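Local coordinates for hypothetical protein (Staphylococcus aureus subsp. aureus, PDB 2ETS), which is of unknown function but belongs to the bacterial DUF1798 family and folds as a four-helical bundle, at residues 30-34 / 92-96; 13-18 / 117-122; 23-27 / 50-54. One frame throughout, in Å; residues are numbered along the deposited sequence. Where two conformers were deposited one is given.

Contact 1: residues 30-34 / 92-96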
loop_
_atom_site.group_PDB
_atom_site.type_symbol
_atom_site.label_atom_id
_atom_site.label_comp_id
_atom_site.label_asym_id
_atom_site.label_seq_id
_atom_site.Cartn_x
_atom_site.Cartn_y
_atom_site.Cartn_z
ATOM N N ASN A 30 7.239 4.438 9.245
ATOM C CA ASN A 30 7.278 5.872 9.003
ATOM C C ASN A 30 6.275 6.610 9.898
ATOM O O ASN A 30 6.559 7.659 10.484
ATOM C CB ASN A 30 6.980 6.147 7.527
ATOM C CG ASN A 30 8.223 6.008 6.646
ATOM O OD1 ASN A 30 9.134 6.796 6.758
ATOM N ND2 ASN A 30 8.264 4.988 5.797
ATOM N N PHE A 31 5.096 6.041 10.006
ATOM C CA PHE A 31 4.057 6.619 10.823
ATOM C C PHE A 31 4.536 6.637 12.279
ATOM O O PHE A 31 4.381 7.635 12.977
ATOM C CB PHE A 31 2.768 5.817 10.652
ATOM C CG PHE A 31 1.680 6.203 11.610
ATOM C CD1 PHE A 31 0.964 7.384 11.425
ATOM C CD2 PHE A 31 1.368 5.392 12.691
ATOM C CE1 PHE A 31 -0.053 7.741 12.286
ATOM C CE2 PHE A 31 0.340 5.752 13.565
ATOM C CZ PHE A 31 -0.381 6.934 13.353
ATOM N N GLU A 32 5.125 5.536 12.730
ATOM C CA GLU A 32 5.690 5.467 14.081
ATOM C C GLU A 32 6.773 6.495 14.305
ATOM O O GLU A 32 6.899 7.016 15.408
ATOM C CB GLU A 32 6.249 4.074 14.398
ATOM C CG GLU A 32 5.186 3.019 14.623
ATOM C CD GLU A 32 4.184 3.351 15.736
ATOM O OE1 GLU A 32 4.546 3.980 16.761
ATOM O OE2 GLU A 32 3.024 2.934 15.586
ATOM N N ASN A 33 7.554 6.771 13.268
ATOM C CA ASN A 33 8.620 7.747 13.402
ATOM C C ASN A 33 8.073 9.170 13.511
ATOM O O ASN A 33 8.479 9.882 14.418
ATOM C CB ASN A 33 9.656 7.594 12.283
ATOM C CG ASN A 33 10.541 6.347 12.458
ATOM O OD1 ASN A 33 11.419 6.091 11.641
ATOM N ND2 ASN A 33 10.312 5.581 13.520
ATOM N N VAL A 34 7.125 9.562 12.643
ATOM C CA VAL A 34 6.568 10.934 12.729
ATOM C C VAL A 34 5.811 11.149 14.046
ATOM O O VAL A 34 5.763 12.257 14.572
ATOM C CB VAL A 34 5.676 11.372 11.478
ATOM C CG1 VAL A 34 6.444 11.167 10.189
ATOM C CG2 VAL A 34 4.336 10.649 11.418
ATOM N N GLU A 92 -0.200 9.448 4.271
ATOM C CA GLU A 92 -0.585 9.720 5.654
ATOM C C GLU A 92 0.506 9.353 6.657
ATOM O O GLU A 92 0.564 9.915 7.773
ATOM C CB GLU A 92 -1.900 9.027 5.987
ATOM C CG GLU A 92 -3.054 9.632 5.248
ATOM C CD GLU A 92 -4.345 8.843 5.413
ATOM O OE1 GLU A 92 -4.405 7.893 6.218
ATOM O OE2 GLU A 92 -5.305 9.212 4.727
ATOM N N CYS A 93 1.404 8.467 6.245
ATOM C CA CYS A 93 2.385 7.931 7.163
ATOM C C CYS A 93 3.497 8.950 7.452
ATOM O O CYS A 93 4.375 8.719 8.311
ATOM C CB CYS A 93 2.936 6.609 6.627
ATOM S SG CYS A 93 4.034 6.819 5.175
ATOM N N HIS A 94 3.430 10.080 6.748
ATOM C CA HIS A 94 4.437 11.121 6.851
ATOM C C HIS A 94 3.943 12.312 7.663
ATOM O O HIS A 94 4.657 13.300 7.794
ATOM C CB HIS A 94 4.847 11.583 5.442
ATOM C CG HIS A 94 5.473 10.507 4.616
ATOM N ND1 HIS A 94 6.732 9.980 4.886
ATOM C CD2 HIS A 94 5.023 9.872 3.509
ATOM C CE1 HIS A 94 7.006 9.049 3.986
ATOM N NE2 HIS A 94 5.987 8.966 3.140
ATOM N N PHE A 95 2.729 12.211 8.211
ATOM C CA PHE A 95 2.108 13.327 8.938
ATOM C C PHE A 95 1.845 12.976 10.389
ATOM O O PHE A 95 1.177 11.974 10.678
ATOM C CB PHE A 95 0.818 13.783 8.246
ATOM C CG PHE A 95 1.062 14.538 6.967
ATOM C CD1 PHE A 95 1.170 13.854 5.756
ATOM C CD2 PHE A 95 1.223 15.913 6.972
ATOM C CE1 PHE A 95 1.436 14.513 4.573
ATOM C CE2 PHE A 95 1.464 16.601 5.778
ATOM C CZ PHE A 95 1.574 15.894 4.572
ATOM N N LYS A 96 2.361 13.813 11.293
ATOM C CA LYS A 96 2.228 13.602 12.740
ATOM C C LYS A 96 0.790 13.681 13.158
ATOM O O LYS A 96 0.397 13.015 14.111
ATOM C CB LYS A 96 3.052 14.602 13.558
ATOM C CG LYS A 96 2.652 16.089 13.435
ATOM C CD LYS A 96 3.601 16.942 14.271
ATOM C CE LYS A 96 3.260 18.419 14.226
ATOM N NZ LYS A 96 4.346 19.301 14.869
#
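The backbones come unusually close here: Phe31 CA and Cys93 CA lie 4.2 Å apart, and Val34 CA and Lys96 CA 5.1 Å. Residues 30-34 belong to helix 12-37 of the four-helical bundle, whereas residues 92-96 leave helix 76-92 through a type I beta turn, Glu92 to Phe95, closed by Phe95 N to Glu92 O at 3.2 Å. The turn and the residue after it lie along one turn of the helix, touching Asn30, Phe31 and Val34; the helix keeps its own bond there, Val34 N to Asn30 O at 2.9 Å. No hydrogen bond joins the two segments: Phe31 N comes within 3.3 Å of Cys93 O, but at a poor angle. Instead Cys93 O lies against the helix backbone, 3.3 Å from Asn30 C, and receives a CA-H...O contact from Phe31 CA, also at 3.3 Å. Phe31 CB packs on Cys93 CB at 4.1 Å, and its ring, stacked on Phe103 of helix 100-120, presents its edge to Glu92 O. Asn30 CB covers the thiol, 3.8 Å from Cys93 SG. The CB of His94 points away from the helix, yet its ring swings back beside Asn30; its ND1 is hydrogen-bonded to His41 ND1, and backbone hydrogen bonds also join these two residues, linking the turn to the loop after helix 12-37. Val34, buried and directed at the turn, packs against three successive carbonyls: its CG2 lies 3.7 Å from Cys93 O and 3.5 Å from Phe95 O, and its CG1 3.7 Å from His94 O.

Contact 2: residues 13-18 / 117-122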
loop_
_atom_site.group_PDB
_atom_site.type_symbol
_atom_site.label_atom_id
_atom_site.label_comp_id
_atom_site.label_asym_id
_atom_site.label_seq_id
_atom_site.Cartn_x
_atom_site.Cartn_y
_atom_site.Cartn_z
HETATM N N MSE A 13 3.885 -11.082 -10.673
HETATM C CA MSE A 13 2.779 -10.621 -9.810
HETATM C C MSE A 13 3.091 -10.864 -8.335
HETATM O O MSE A 13 2.847 -10.004 -7.477
HETATM C CB MSE A 13 1.478 -11.325 -10.163
HETATM C CG MSE A 13 0.873 -10.856 -11.444
HETATM SE SE MSE A 13 -0.973 -11.466 -11.582
HETATM C CE MSE A 13 -0.617 -13.359 -11.786
ATOM N N ASN A 14 3.603 -12.059 -8.066
ATOM C CA ASN A 14 4.160 -12.434 -6.775
ATOM C C ASN A 14 5.134 -11.379 -6.221
ATOM O O ASN A 14 5.020 -10.933 -5.069
ATOM C CB ASN A 14 4.896 -13.781 -6.916
ATOM C CG ASN A 14 4.756 -14.653 -5.686
ATOM O OD1 ASN A 14 5.718 -14.862 -4.949
ATOM N ND2 ASN A 14 3.550 -15.168 -5.456
ATOM N N ASP A 15 6.113 -10.997 -7.039
ATOM C CA ASP A 15 7.101 -10.025 -6.602
ATOM C C ASP A 15 6.492 -8.649 -6.427
ATOM O O ASP A 15 6.885 -7.912 -5.531
ATOM C CB ASP A 15 8.280 -9.967 -7.576
ATOM C CG ASP A 15 9.050 -11.270 -7.624
ATOM O OD1 ASP A 15 9.125 -11.960 -6.584
ATOM O OD2 ASP A 15 9.576 -11.603 -8.705
ATOM N N LEU A 16 5.540 -8.301 -7.287
ATOM C CA LEU A 16 4.835 -7.033 -7.163
ATOM C C LEU A 16 4.075 -6.933 -5.840
ATOM O O LEU A 16 4.134 -5.911 -5.171
ATOM C CB LEU A 16 3.845 -6.834 -8.322
ATOM C CG LEU A 16 4.423 -6.165 -9.570
ATOM C CD1 LEU A 16 3.478 -6.332 -10.770
ATOM C CD2 LEU A 16 4.695 -4.682 -9.290
ATOM N N VAL A 17 3.361 -8.002 -5.486
ATOM C CA VAL A 17 2.542 -8.033 -4.296
ATOM C C VAL A 17 3.436 -8.047 -3.036
ATOM O O VAL A 17 3.216 -7.264 -2.081
ATOM C CB VAL A 17 1.496 -9.223 -4.355
ATOM C CG1 VAL A 17 0.649 -9.314 -3.087
ATOM C CG2 VAL A 17 0.543 -9.055 -5.544
ATOM N N GLU A 18 4.448 -8.907 -3.048
ATOM C CA GLU A 18 5.472 -8.924 -1.979
ATOM C C GLU A 18 6.145 -7.553 -1.811
ATOM O O GLU A 18 6.472 -7.126 -0.694
ATOM C CB GLU A 18 6.526 -10.023 -2.237
ATOM C CG GLU A 18 6.112 -11.332 -1.592
ATOM C CD GLU A 18 6.993 -12.520 -1.955
ATOM O OE1 GLU A 18 7.331 -12.697 -3.154
ATOM O OE2 GLU A 18 7.342 -13.293 -1.029
ATOM N N ILE A 117 -4.371 -11.762 -1.909
ATOM C CA ILE A 117 -3.931 -11.649 -3.276
ATOM C C ILE A 117 -2.717 -12.528 -3.416
ATOM O O ILE A 117 -2.664 -13.363 -4.321
ATOM C CB ILE A 117 -3.612 -10.185 -3.666
ATOM C CG1 ILE A 117 -4.910 -9.391 -3.760
ATOM C CG2 ILE A 117 -2.870 -10.126 -4.985
ATOM C CD1 ILE A 117 -4.712 -7.883 -3.973
ATOM N N LEU A 118 -1.768 -12.362 -2.494
ATOM C CA LEU A 118 -0.548 -13.172 -2.499
ATOM C C LEU A 118 -0.921 -14.636 -2.545
ATOM O O LEU A 118 -0.413 -15.333 -3.384
ATOM C CB LEU A 118 0.356 -12.877 -1.291
ATOM C CG LEU A 118 1.748 -13.536 -1.297
ATOM C CD1 LEU A 118 2.698 -12.855 -2.298
ATOM C CD2 LEU A 118 2.377 -13.548 0.103
ATOM N N ASP A 119 -1.831 -15.095 -1.682
ATOM C CA ASP A 119 -2.311 -16.499 -1.763
ATOM C C ASP A 119 -2.861 -16.826 -3.145
ATOM O O ASP A 119 -2.556 -17.864 -3.692
ATOM C CB ASP A 119 -3.433 -16.827 -0.764
ATOM C CG ASP A 119 -3.056 -16.573 0.668
ATOM O OD1 ASP A 119 -1.887 -16.208 0.932
ATOM O OD2 ASP A 119 -3.958 -16.716 1.534
ATOM N N GLY A 120 -3.701 -15.942 -3.682
ATOM C CA GLY A 120 -4.335 -16.157 -4.976
ATOM C C GLY A 120 -3.391 -16.233 -6.174
ATOM O O GLY A 120 -3.709 -16.872 -7.158
ATOM N N VAL A 121 -2.249 -15.555 -6.106
ATOM C CA VAL A 121 -1.321 -15.464 -7.237
ATOM C C VAL A 121 -0.111 -16.320 -6.926
ATOM O O VAL A 121 1.013 -15.845 -6.917
ATOM C CB VAL A 121 -0.891 -13.987 -7.538
ATOM C CG1 VAL A 121 -2.119 -13.084 -7.742
ATOM C CG2 VAL A 121 0.000 -13.409 -6.442
ATOM N N THR A 122 -0.347 -17.601 -6.688
ATOM C CA THR A 122 0.655 -18.443 -6.044
ATOM C C THR A 122 0.298 -19.923 -6.220
ATOM O O THR A 122 -0.860 -20.254 -6.507
ATOM C CB THR A 122 0.767 -18.008 -4.546
ATOM O OG1 THR A 122 1.921 -17.179 -4.384
ATOM C CG2 THR A 122 0.856 -19.173 -3.584
#
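Val17 forms the apolar centre where the first and last helices of the four-helical bundle, 12-37 and 100-120, meet near the chain termini. Its CG2 lies 3.6 Å from Ile117 CG2 and 4.5 Å from Val121 CG2, while its CG1 rests 4.0 Å from Leu118 CB, so one branched side chain touches three residues of the other helix end. One turn earlier, selenomethionine Met13 extends the patch, its CE 4.3 Å from Val121 CB. Phe67 of the short helix 65-68 touches both Met13 and Val121, and Ile61 of helix 43-63 touches Val17, continuing the apolar packing beyond the pair. Outward, Leu118 CD1 is covered by Glu18 CG at 3.8 Å and by Asn14 ND2 at 4.0 Å, which shields the leucine at the border with solvent. The polar edge coincides with the end of helix 100-120: Val121 is the first residue to leave helical backbone angles, and the chain turns so that its carbonyl faces helix 12-37. That oxygen takes two hydrogen bonds, one from Thr122 OG1 at 3.0 Å and one across the interface, Asn14 ND2 to Val121 O, also 3.0 Å.

Contact 3: residues 23-27 / 50-54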
loop_
_atom_site.group_PDB
_atom_site.type_symbol
_atom_site.label_atom_id
_atom_site.label_comp_id
_atom_site.label_asym_id
_atom_site.label_seq_id
_atom_site.Cartn_x
_atom_site.Cartn_y
_atom_site.Cartn_z
ATOM N N GLU A 23 6.396 -2.593 1.387
ATOM C CA GLU A 23 6.200 -1.148 1.436
ATOM C C GLU A 23 5.151 -0.680 2.486
ATOM O O GLU A 23 5.347 0.326 3.178
ATOM C CB GLU A 23 5.871 -0.629 0.049
ATOM C CG GLU A 23 7.094 -0.567 -0.874
ATOM C CD GLU A 23 8.134 0.461 -0.439
ATOM O OE1 GLU A 23 7.948 1.087 0.638
ATOM O OE2 GLU A 23 9.133 0.650 -1.185
ATOM N N VAL A 24 4.056 -1.431 2.613
ATOM C CA VAL A 24 3.032 -1.129 3.614
ATOM C C VAL A 24 3.626 -1.271 5.058
ATOM O O VAL A 24 3.316 -0.482 5.964
ATOM C CB VAL A 24 1.802 -2.016 3.374
ATOM C CG1 VAL A 24 0.796 -1.899 4.495
ATOM C CG2 VAL A 24 1.132 -1.641 2.028
ATOM N N ASN A 25 4.476 -2.263 5.271
ATOM C CA ASN A 25 5.244 -2.337 6.524
ATOM C C ASN A 25 6.155 -1.142 6.767
ATOM O O ASN A 25 6.246 -0.606 7.845
ATOM C CB ASN A 25 6.066 -3.604 6.550
ATOM C CG ASN A 25 5.217 -4.821 6.734
ATOM O OD1 ASN A 25 4.305 -4.828 7.566
ATOM N ND2 ASN A 25 5.496 -5.865 5.957
ATOM N N ASN A 26 6.808 -0.700 5.733
ATOM C CA ASN A 26 7.608 0.482 5.811
ATOM C C ASN A 26 6.776 1.691 6.180
ATOM O O ASN A 26 7.223 2.541 6.924
ATOM C CB ASN A 26 8.236 0.722 4.438
ATOM C CG ASN A 26 9.499 1.461 4.524
ATOM O OD1 ASN A 26 10.337 1.154 5.359
ATOM N ND2 ASN A 26 9.675 2.446 3.650
HETATM N N MSE A 27 5.589 1.795 5.602
HETATM C CA MSE A 27 4.665 2.890 5.937
HETATM C C MSE A 27 4.304 2.875 7.420
HETATM O O MSE A 27 4.161 3.918 8.026
HETATM C CB MSE A 27 3.406 2.798 5.101
HETATM C CG MSE A 27 3.671 3.034 3.640
HETATM SE SE MSE A 27 2.062 2.740 2.624
HETATM C CE MSE A 27 2.922 2.117 1.007
ATOM N N TYR A 50 8.582 9.468 -2.233
ATOM C CA TYR A 50 8.088 8.217 -1.715
ATOM C C TYR A 50 6.775 7.802 -2.367
ATOM O O TYR A 50 6.614 6.658 -2.818
ATOM C CB TYR A 50 7.882 8.298 -0.202
ATOM C CG TYR A 50 7.451 6.973 0.346
ATOM C CD1 TYR A 50 8.360 5.905 0.430
ATOM C CD2 TYR A 50 6.133 6.748 0.700
ATOM C CE1 TYR A 50 7.959 4.664 0.934
ATOM C CE2 TYR A 50 5.710 5.509 1.164
ATOM C CZ TYR A 50 6.639 4.485 1.307
ATOM O OH TYR A 50 6.225 3.266 1.760
ATOM N N THR A 51 5.838 8.738 -2.405
ATOM C CA THR A 51 4.506 8.487 -3.009
ATOM C C THR A 51 4.627 8.231 -4.502
ATOM O O THR A 51 3.929 7.400 -5.044
ATOM C CB THR A 51 3.559 9.658 -2.800
ATOM O OG1 THR A 51 4.136 10.829 -3.396
ATOM C CG2 THR A 51 3.294 9.871 -1.325
ATOM N N GLU A 52 5.526 8.927 -5.165
ATOM C CA GLU A 52 5.797 8.628 -6.574
ATOM C C GLU A 52 6.381 7.224 -6.791
ATOM O O GLU A 52 6.056 6.569 -7.771
ATOM C CB GLU A 52 6.719 9.685 -7.158
ATOM C CG GLU A 52 6.027 11.029 -7.315
ATOM C CD GLU A 52 6.907 12.057 -8.012
ATOM O OE1 GLU A 52 8.124 11.791 -8.204
ATOM O OE2 GLU A 52 6.369 13.132 -8.359
ATOM N N HIS A 53 7.222 6.752 -5.876
ATOM C CA HIS A 53 7.765 5.391 -5.980
ATOM C C HIS A 53 6.634 4.375 -5.763
ATOM O O HIS A 53 6.555 3.352 -6.446
ATOM C CB HIS A 53 8.916 5.196 -4.987
ATOM C CG HIS A 53 9.147 3.777 -4.561
ATOM N ND1 HIS A 53 9.814 2.852 -5.341
ATOM C CD2 HIS A 53 8.865 3.149 -3.391
ATOM C CE1 HIS A 53 9.886 1.703 -4.689
ATOM N NE2 HIS A 53 9.318 1.855 -3.500
ATOM N N ILE A 54 5.767 4.661 -4.811
ATOM C CA ILE A 54 4.564 3.829 -4.606
ATOM C C ILE A 54 3.627 3.836 -5.855
ATOM O O ILE A 54 3.128 2.783 -6.280
ATOM C CB ILE A 54 3.801 4.278 -3.355
ATOM C CG1 ILE A 54 4.656 4.125 -2.076
ATOM C CG2 ILE A 54 2.469 3.505 -3.204
ATOM C CD1 ILE A 54 5.290 2.752 -1.854
#
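A single buried carboxylate, that of Glu23, bridges two helices that are otherwise widely spaced. The segments 23-27 and 50-54 belong to helices 12-37 and 43-63 of the four-helical bundle; the axes of the two segments run nearly antiparallel, at 157°, and approach no closer than 12.4 Å. At that separation long side chains must span the gap, and the backbones stay apart, with Glu23 CA and Ile54 CA 8.0 Å from each other. Glu23 divides its oxygens between two partners one helical turn apart: OE1 accepts a hydrogen bond from Tyr50 OH at 3.0 Å, and OE2 a short His-carboxylate hydrogen bond from His53 NE2 at 2.6 Å. Both rings offer their edges to the acid. The Tyr50 hydroxyl also sits against Met27, a selenomethionine, whose CG lies 3.2 Å from Tyr50 OH, and Asn26 ND2 approaches the same ring at CE1, 3.9 Å away. Beside this polar bridge the contact turns apolar. Leu89 and Ser90 of helix 76-92 touch Met27 and Ile54 respectively, joining this pairing to a third helix of the bundle. Ile54 CD1 ends 3.9 Å from Glu23 CG and 3.8 Å from Met27 CE.

All three contacts use helix 12-37, which meets a different partner at each level: the end of helix 100-120 in contact 2, helix 43-63 in contact 3 and the turn after helix 76-92 in contact 1. Contacts 1 and 2 lie on opposite sides of the chain's centre, their own centres 27 Å apart. Contact 3 is between them, its centre 12 Å from that of contact 1 and 17 Å from that of contact 2. Contacts 1 and 3 touch: Cys93 CB lies 3.3 Å from Met27 O, and His94 NE2 3.3 Å from Tyr50 CD2. Contact 2 stays separate from contact 3, with about 5 Å between nearest atoms.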